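PDB 2R94: 2-Keto-3-deoxy-(6-phospho-)gluconate aldolase from Thermoproteus tenax, which is an aldolase of the dihydrodipicolinate synthetase family with a TIM-barrel fold, and carries covalently bound pyruvic acid in this model. Local coordinates for residues F126-P131 with K153-S158; A5-T10 with E19-H24; V94-P99 with K112-L117. All coordinates share one frame; numbering follows the deposited sequence.

All three contacts belong to one closed barrel of eight parallel strands. Contact 1 joins strands 125-129 and 149-154 and carries Lys153, the lysine bonded to pyruvic acid. Contact 2 sets the end of strand 2-6 against helix 20-29. Its centre is about 22 Å from that of contact 1, yet both reach the ligand, and Pro6 CB lies 4.1 Å from Lys153 NZ. Contact 3, whose centre is about 14 Å from that of contact 1, packs helix 107-120 on strand 93-96. That strand neighbours strand 125-129, and Tyr128 N probably hydrogen-bonds to Ser96 O at 2.9 Å. Contacts 2 and 3 do not touch; their nearest atoms are about 10 Å apart.

Contact 1 (F126-P131 with K153-S158); sequences FLYNYP and KDTNES. With PYR (pyruvic acid), chain E.
Tyr128 pairs with Lys153, and Asn129 with Asp154, in two successive parallel bridges between neighbouring barrel strands. Three backbone bonds hold them: Lys153 N to Leu127 O, Asn129 N to Lys153 O at 2.7 Å, and Thr155 N to Asn129 O, the straightest at 171°. Tyr128 and Lys153 point the same way from one face of the sheet. The lysine is stretched out, with all four torsions near 180°, and this carries its NZ to the pyruvic acid, where it is covalently bonded to PYR CA at 1.6 Å. On the way, Lys153 CD lies over a face of the Tyr128 ring, 4.1 Å from the centroid. The ring thus flanks the lysine. Tyr128 OH is 3.1 Å from PYR OXT and hydrogen-bonds to Thr41. The OG1 of Thr155 meets the edge of the same ring at CE1, 3.6 Å away, and this buried oxygen has no polar partner in the model. Thr155 CG2 sits over one face of the Tyr130 ring, 3.6 Å from its centroid, in a CH-pi contact. Beyond the strand, Asn156 OD1 accepts from Ser158 N in an Asx turn. Asp154 OD2 is held by Thr162 and His161 of helix 159-168. Strands 93-96 and 173-176 bond to this pair from its two flanks, continuing the barrel.

Contact 2 (A5-T10 with E19-H24); sequences APVITT and ELFANH. With PYR (pyruvic acid), chain E.
Val7 sets one methyl against Phe21 and the other against His24. Val7 CG1 touches Phe21 CZ at 3.6 Å, and Val7 CG2 reaches His24 CD2 at 3.5 Å. Val7 and His24 lie alongside, pointing opposite ways, while Val7 crosses Phe21 at about a right angle. Ile8 adds a second apolar group to the imidazole: its CG1 is 3.7 Å from His24 CD2. Phe21 swings its ring back toward the 5-10 segment, CG anti to the backbone N (chi1 -170°). Ile8 O lies in the plane of the Phe21 ring, at its edge, 3.2 Å from Phe21 CE1. His24 is fixed by polar bonds at both nitrogens, ND1 to Tyr253 and NE2 to Asn199. Its rotation is thereby set while CD2 faces the aliphatic groups. Thr10 belongs to this tightly packed, buried part too. Thr10 OG1 lies 3.2 Å from Phe21 N, but the angle is too poor for a hydrogen bond; this hydroxyl bonds to Asp17 O instead.

The open side is at the start of the helix. Leu20 is partly exposed and meets Thr10 OG1 through CB at 3.6 Å. Glu19, just before the helix, is exposed. No hydrogen bond joins the two segments.

At the inner end of the segment, Pro6 CB comes within 3.3 Å of PYR C, so the strand end helps line the ligand pocket. Here the first strand of the TIM barrel and the loop after it pack against the first helix. Outside the barrel, Phe21 also packs on helix 50-63, whereas Ile8 and His24 touch helix 239-251. Strand 2-6 pairs with strand 35-38.

Contact 3 (V94-P99 with K112-L117); sequences VASLPP and KYFRDL
Tyr113 turns its hydroxyl edge to Ser96 and one ring face to Pro99. Its OH donates to Ser96 OG at 2.6 Å, and that oxygen lies in the plane of the ring. Ser96 OG in turn donates to Leu97 O, also at 2.6 Å, on a lone pair in the carbonyl plane. The two bonds form a short chain from helix to backbone and fix the serine hydroxyl. Pro99 and Tyr113 overlap head to tail. Pro99 CG makes a CH-pi contact over the Tyr113 face, 4.2 Å from the ring centroid. This is the packing of a strand and the following helix in a beta-alpha-beta unit of the TIM barrel, completed by strand 125-129. Strand 94-96 and helix 112-117 run antiparallel, at 171°, with their axes 10.3 Å apart.

Ser96 O lies in the plane of the Phe114 ring, 3.4 Å from Phe114 CE1, and Pro98 CA meets Phe114 CZ at 3.6 Å. Tyr113 CD2 stands over the centre of one Phe114 face. Further along the helix, Leu117 CD2 presses on Ser96 CB at 3.4 Å, tighter than usual. Tyr113 and Leu117 also touch helix 76-88, and Tyr263 of the third subunit packs on Tyr113.

Contact 1 (F126-P131 with K153-S158)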
# COMPACT_ATOMS: atom_id res chain seq x y z
N PHE A 126 -14.73 14.40 18.65
CA PHE A 126 -14.23 13.06 18.33
C PHE A 126 -13.36 13.14 17.11
O PHE A 126 -13.66 13.87 16.17
CB PHE A 126 -15.37 12.17 17.89
CG PHE A 126 -16.20 11.63 19.00
CD1 PHE A 126 -16.58 12.41 20.06
CD2 PHE A 126 -16.63 10.31 18.96
CE1 PHE A 126 -17.36 11.88 21.07
CE2 PHE A 126 -17.43 9.78 19.96
CZ PHE A 126 -17.81 10.56 21.01
N LEU A 127 -12.28 12.35 17.11
CA LEU A 127 -11.49 12.16 15.94
C LEU A 127 -12.23 11.10 15.16
O LEU A 127 -12.65 10.12 15.75
CB LEU A 127 -10.10 11.67 16.32
CG LEU A 127 -9.39 10.97 15.18
CD1 LEU A 127 -9.15 11.89 13.98
CD2 LEU A 127 -8.10 10.29 15.66
N TYR A 128 -12.48 11.31 13.85
CA TYR A 128 -13.10 10.26 13.02
C TYR A 128 -12.00 9.82 12.10
O TYR A 128 -11.69 10.48 11.14
CB TYR A 128 -14.32 10.78 12.25
CG TYR A 128 -14.88 9.89 11.15
CD1 TYR A 128 -14.49 8.52 11.01
CD2 TYR A 128 -15.86 10.39 10.26
CE1 TYR A 128 -15.04 7.71 9.98
CE2 TYR A 128 -16.41 9.63 9.26
CZ TYR A 128 -16.00 8.28 9.10
OH TYR A 128 -16.57 7.56 8.06
N ASN A 129 -11.32 8.74 12.48
CA ASN A 129 -10.16 8.29 11.77
C ASN A 129 -10.59 7.27 10.71
O ASN A 129 -11.33 6.33 11.01
CB ASN A 129 -9.12 7.74 12.74
CG ASN A 129 -7.83 7.41 12.07
OD1 ASN A 129 -7.41 6.25 12.08
ND2 ASN A 129 -7.16 8.40 11.53
N TYR A 130 -10.13 7.46 9.48
CA TYR A 130 -10.57 6.57 8.42
C TYR A 130 -9.53 6.51 7.32
O TYR A 130 -9.76 7.07 6.27
CB TYR A 130 -11.86 7.07 7.82
CG TYR A 130 -12.51 6.10 6.86
CD1 TYR A 130 -11.87 4.92 6.45
CD2 TYR A 130 -13.77 6.35 6.39
CE1 TYR A 130 -12.50 4.01 5.57
CE2 TYR A 130 -14.40 5.49 5.52
CZ TYR A 130 -13.77 4.34 5.11
OH TYR A 130 -14.48 3.52 4.27
N PRO A 131 -8.39 5.84 7.57
CA PRO A 131 -7.21 6.00 6.72
C PRO A 131 -7.41 5.66 5.26
O PRO A 131 -6.81 6.34 4.41
CB PRO A 131 -6.18 5.09 7.37
CG PRO A 131 -6.66 4.97 8.82
CD PRO A 131 -8.15 4.96 8.72
N LYS A 153 -13.83 7.61 16.49
CA LYS A 153 -14.37 6.57 15.63
C LYS A 153 -13.24 6.21 14.74
O LYS A 153 -12.72 7.08 14.06
CB LYS A 153 -15.49 7.09 14.77
CG LYS A 153 -15.93 6.07 13.77
CD LYS A 153 -17.07 6.59 12.93
CE LYS A 153 -17.22 5.74 11.70
NZ LYS A 153 -18.40 6.17 10.85
N ASP A 154 -12.82 4.94 14.78
CA ASP A 154 -11.69 4.45 13.96
C ASP A 154 -12.26 3.48 12.97
O ASP A 154 -12.71 2.38 13.31
CB ASP A 154 -10.67 3.79 14.86
CG ASP A 154 -9.40 3.48 14.17
OD1 ASP A 154 -9.04 4.13 13.16
OD2 ASP A 154 -8.69 2.58 14.68
N THR A 155 -12.33 3.91 11.72
CA THR A 155 -12.82 3.01 10.68
C THR A 155 -11.62 2.33 10.13
O THR A 155 -10.93 2.83 9.24
CB THR A 155 -13.62 3.72 9.60
OG1 THR A 155 -14.88 4.13 10.16
CG2 THR A 155 -13.89 2.71 8.44
N ASN A 156 -11.34 1.17 10.69
CA ASN A 156 -10.03 0.55 10.56
C ASN A 156 -10.19 -0.96 10.71
O ASN A 156 -10.99 -1.41 11.55
CB ASN A 156 -9.11 1.05 11.65
CG ASN A 156 -7.69 0.99 11.24
OD1 ASN A 156 -7.26 -0.04 10.74
ND2 ASN A 156 -6.96 2.10 11.38
N GLU A 157 -9.48 -1.72 9.87
CA GLU A 157 -9.61 -3.18 9.91
C GLU A 157 -8.68 -3.71 11.02
O GLU A 157 -8.83 -4.83 11.52
CB GLU A 157 -9.35 -3.81 8.53
CG GLU A 157 -10.59 -3.73 7.55
CD GLU A 157 -11.74 -4.81 7.81
OE1 GLU A 157 -12.28 -4.93 8.97
OE2 GLU A 157 -12.11 -5.54 6.84
N SER A 158 -7.79 -2.84 11.46
CA SER A 158 -6.93 -3.15 12.54
C SER A 158 -7.57 -2.83 13.91
O SER A 158 -7.45 -1.71 14.45
CB SER A 158 -5.61 -2.42 12.37
OG SER A 158 -4.73 -2.66 13.47
C PYR E . -19.48 6.38 8.65
O PYR E . -20.08 5.88 7.67
OXT PYR E . -19.53 7.62 8.88
CA PYR E . -18.78 5.54 9.44
CB PYR E . -18.74 4.06 9.16

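Contact 2 (A5-T10 with E19-H24)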
# COMPACT_ATOMS: atom_id res chain seq x y z
N ALA A 5 -25.36 4.63 14.60
CA ALA A 5 -25.64 4.52 13.18
C ALA A 5 -25.05 5.70 12.47
O ALA A 5 -25.44 6.81 12.75
CB ALA A 5 -27.10 4.47 12.92
N PRO A 6 -24.14 5.46 11.51
CA PRO A 6 -23.71 6.57 10.67
C PRO A 6 -24.79 6.61 9.62
O PRO A 6 -24.75 5.84 8.66
CB PRO A 6 -22.42 6.05 10.08
CG PRO A 6 -22.67 4.54 9.95
CD PRO A 6 -23.53 4.17 11.11
N VAL A 7 -25.79 7.45 9.85
CA VAL A 7 -27.08 7.37 9.16
C VAL A 7 -26.95 7.88 7.75
O VAL A 7 -26.06 8.73 7.45
CB VAL A 7 -28.16 8.17 9.99
CG1 VAL A 7 -27.81 9.66 10.02
CG2 VAL A 7 -29.56 7.90 9.47
N ILE A 8 -27.75 7.33 6.85
CA ILE A 8 -27.69 7.74 5.46
C ILE A 8 -28.35 9.11 5.34
O ILE A 8 -29.25 9.45 6.12
CB ILE A 8 -28.49 6.78 4.50
CG1 ILE A 8 -29.85 6.47 5.08
CG2 ILE A 8 -27.86 5.37 4.31
CD1 ILE A 8 -30.63 5.55 4.18
N THR A 9 -27.95 9.88 4.32
CA THR A 9 -28.58 11.10 3.99
C THR A 9 -29.57 10.82 2.85
O THR A 9 -29.18 10.37 1.76
CB THR A 9 -27.55 12.08 3.52
OG1 THR A 9 -26.52 12.18 4.53
CG2 THR A 9 -28.21 13.40 3.28
N THR A 10 -30.84 11.08 3.09
CA THR A 10 -31.84 10.61 2.17
C THR A 10 -32.28 11.72 1.20
O THR A 10 -33.06 12.59 1.56
CB THR A 10 -33.04 10.12 2.94
OG1 THR A 10 -33.51 11.19 3.79
CG2 THR A 10 -32.66 8.98 3.82
N GLU A 19 -37.61 13.61 7.17
CA GLU A 19 -38.84 12.86 7.12
C GLU A 19 -38.84 11.52 6.45
O GLU A 19 -39.44 10.62 6.97
CB GLU A 19 -39.97 13.70 6.52
CG GLU A 19 -40.63 14.72 7.53
CD GLU A 19 -41.45 14.11 8.70
OE1 GLU A 19 -42.37 13.31 8.44
OE2 GLU A 19 -41.19 14.46 9.88
N LEU A 20 -38.22 11.41 5.29
CA LEU A 20 -37.61 10.13 4.88
C LEU A 20 -36.57 9.92 5.96
O LEU A 20 -36.60 8.92 6.66
CB LEU A 20 -36.94 10.14 3.50
CG LEU A 20 -37.86 9.97 2.32
CD1 LEU A 20 -37.09 9.71 1.03
CD2 LEU A 20 -38.89 8.91 2.53
N PHE A 21 -35.73 10.93 6.14
CA PHE A 21 -34.69 10.90 7.12
C PHE A 21 -35.22 10.62 8.53
O PHE A 21 -34.85 9.62 9.16
CB PHE A 21 -33.95 12.20 7.10
CG PHE A 21 -32.70 12.19 7.92
CD1 PHE A 21 -31.54 11.58 7.44
CD2 PHE A 21 -32.67 12.78 9.19
CE1 PHE A 21 -30.37 11.58 8.18
CE2 PHE A 21 -31.51 12.77 9.96
CZ PHE A 21 -30.35 12.18 9.45
N ALA A 22 -36.13 11.46 9.00
CA ALA A 22 -36.68 11.31 10.33
C ALA A 22 -37.44 10.00 10.54
O ALA A 22 -37.28 9.38 11.57
CB ALA A 22 -37.59 12.50 10.64
N ASN A 23 -38.28 9.58 9.60
CA ASN A 23 -38.89 8.26 9.71
C ASN A 23 -37.80 7.18 9.85
O ASN A 23 -37.97 6.22 10.59
CB ASN A 23 -39.80 7.96 8.50
CG ASN A 23 -40.29 6.47 8.46
OD1 ASN A 23 -41.01 6.04 9.34
ND2 ASN A 23 -39.89 5.72 7.42
N HIS A 24 -36.70 7.35 9.13
CA HIS A 24 -35.62 6.36 9.14
C HIS A 24 -34.94 6.39 10.47
O HIS A 24 -34.78 5.36 11.11
CB HIS A 24 -34.63 6.63 8.02
CG HIS A 24 -33.44 5.72 8.03
ND1 HIS A 24 -33.55 4.34 8.04
CD2 HIS A 24 -32.10 5.99 7.99
CE1 HIS A 24 -32.33 3.81 8.04
NE2 HIS A 24 -31.44 4.79 8.01
C PYR E . -19.48 6.38 8.65
O PYR E . -20.08 5.88 7.67
OXT PYR E . -19.53 7.62 8.88
CA PYR E . -18.78 5.54 9.44
CB PYR E . -18.74 4.06 9.16

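Contact 3 (V94-P99 with K112-L117)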
# COMPACT_ATOMS: atom_id res chain seq x y z
N VAL A 94 -19.36 16.53 18.41
CA VAL A 94 -19.06 16.70 16.99
C VAL A 94 -17.87 15.79 16.67
O VAL A 94 -17.08 15.44 17.57
CB VAL A 94 -18.71 18.20 16.62
CG1 VAL A 94 -19.94 19.04 16.78
CG2 VAL A 94 -17.62 18.74 17.49
N ALA A 95 -17.74 15.37 15.42
CA ALA A 95 -16.64 14.50 15.05
C ALA A 95 -16.09 15.10 13.83
O ALA A 95 -16.82 15.77 13.10
CB ALA A 95 -17.15 13.14 14.70
N SER A 96 -14.86 14.77 13.49
CA SER A 96 -14.34 15.21 12.21
C SER A 96 -13.31 14.22 11.68
O SER A 96 -12.43 13.80 12.42
CB SER A 96 -13.64 16.59 12.34
OG SER A 96 -13.23 17.04 11.03
N LEU A 97 -13.40 13.93 10.39
CA LEU A 97 -12.32 13.39 9.65
C LEU A 97 -11.17 14.36 9.79
O LEU A 97 -11.38 15.54 10.03
CB LEU A 97 -12.70 13.33 8.17
CG LEU A 97 -13.84 12.33 7.90
CD1 LEU A 97 -14.44 12.64 6.51
CD2 LEU A 97 -13.15 10.98 7.91
N PRO A 98 -9.94 13.84 9.70
CA PRO A 98 -8.80 14.71 9.49
C PRO A 98 -8.99 15.33 8.11
O PRO A 98 -9.74 14.78 7.28
CB PRO A 98 -7.62 13.75 9.42
CG PRO A 98 -8.11 12.43 9.97
CD PRO A 98 -9.61 12.41 9.75
N PRO A 99 -8.31 16.45 7.85
CA PRO A 99 -8.29 17.01 6.51
C PRO A 99 -7.99 15.88 5.55
O PRO A 99 -7.01 15.15 5.73
CB PRO A 99 -7.12 18.02 6.58
CG PRO A 99 -7.27 18.51 8.09
CD PRO A 99 -7.53 17.24 8.82
N LYS A 112 -3.60 21.92 13.98
CA LYS A 112 -4.31 23.18 14.09
C LYS A 112 -5.78 22.95 13.75
O LYS A 112 -6.71 23.43 14.41
CB LYS A 112 -3.68 24.23 13.18
CG LYS A 112 -4.45 25.58 13.22
CD LYS A 112 -3.60 26.71 12.73
CE LYS A 112 -4.42 28.02 12.70
NZ LYS A 112 -5.27 28.30 13.93
N TYR A 113 -6.00 22.15 12.73
CA TYR A 113 -7.38 21.85 12.41
C TYR A 113 -8.15 21.36 13.64
O TYR A 113 -9.16 21.94 14.00
CB TYR A 113 -7.48 20.85 11.25
CG TYR A 113 -8.93 20.46 10.91
CD1 TYR A 113 -9.75 21.32 10.15
CD2 TYR A 113 -9.47 19.27 11.36
CE1 TYR A 113 -11.08 20.99 9.83
CE2 TYR A 113 -10.82 18.91 11.06
CZ TYR A 113 -11.61 19.78 10.29
OH TYR A 113 -12.92 19.44 10.01
N PHE A 114 -7.67 20.31 14.28
CA PHE A 114 -8.46 19.70 15.36
C PHE A 114 -8.47 20.65 16.54
O PHE A 114 -9.47 20.76 17.24
CB PHE A 114 -7.94 18.30 15.74
CG PHE A 114 -8.40 17.20 14.78
CD1 PHE A 114 -9.69 16.69 14.83
CD2 PHE A 114 -7.57 16.74 13.79
CE1 PHE A 114 -10.09 15.74 13.93
CE2 PHE A 114 -7.99 15.79 12.93
CZ PHE A 114 -9.24 15.29 13.00
N ARG A 115 -7.35 21.34 16.77
CA ARG A 115 -7.34 22.25 17.88
C ARG A 115 -8.30 23.46 17.71
O ARG A 115 -8.96 23.90 18.66
CB ARG A 115 -5.92 22.68 18.21
CG ARG A 115 -5.15 21.58 18.97
CD ARG A 115 -3.67 21.90 18.93
NE ARG A 115 -2.85 20.85 19.51
CZ ARG A 115 -1.53 20.77 19.37
NH1 ARG A 115 -0.89 21.70 18.66
NH2 ARG A 115 -0.84 19.79 19.93
N ASP A 116 -8.43 23.97 16.49
CA ASP A 116 -9.42 24.99 16.28
C ASP A 116 -10.81 24.41 16.55
O ASP A 116 -11.71 25.09 16.99
CB ASP A 116 -9.33 25.54 14.87
CG ASP A 116 -8.16 26.51 14.70
OD1 ASP A 116 -7.46 26.75 15.70
OD2 ASP A 116 -7.94 27.01 13.56
N LEU A 117 -10.99 23.14 16.23
CA LEU A 117 -12.30 22.55 16.39
C LEU A 117 -12.58 22.49 17.87
O LEU A 117 -13.64 22.88 18.32
CB LEU A 117 -12.33 21.17 15.74
CG LEU A 117 -13.51 20.81 14.83
CD1 LEU A 117 -13.83 21.96 13.82
CD2 LEU A 117 -13.23 19.48 14.10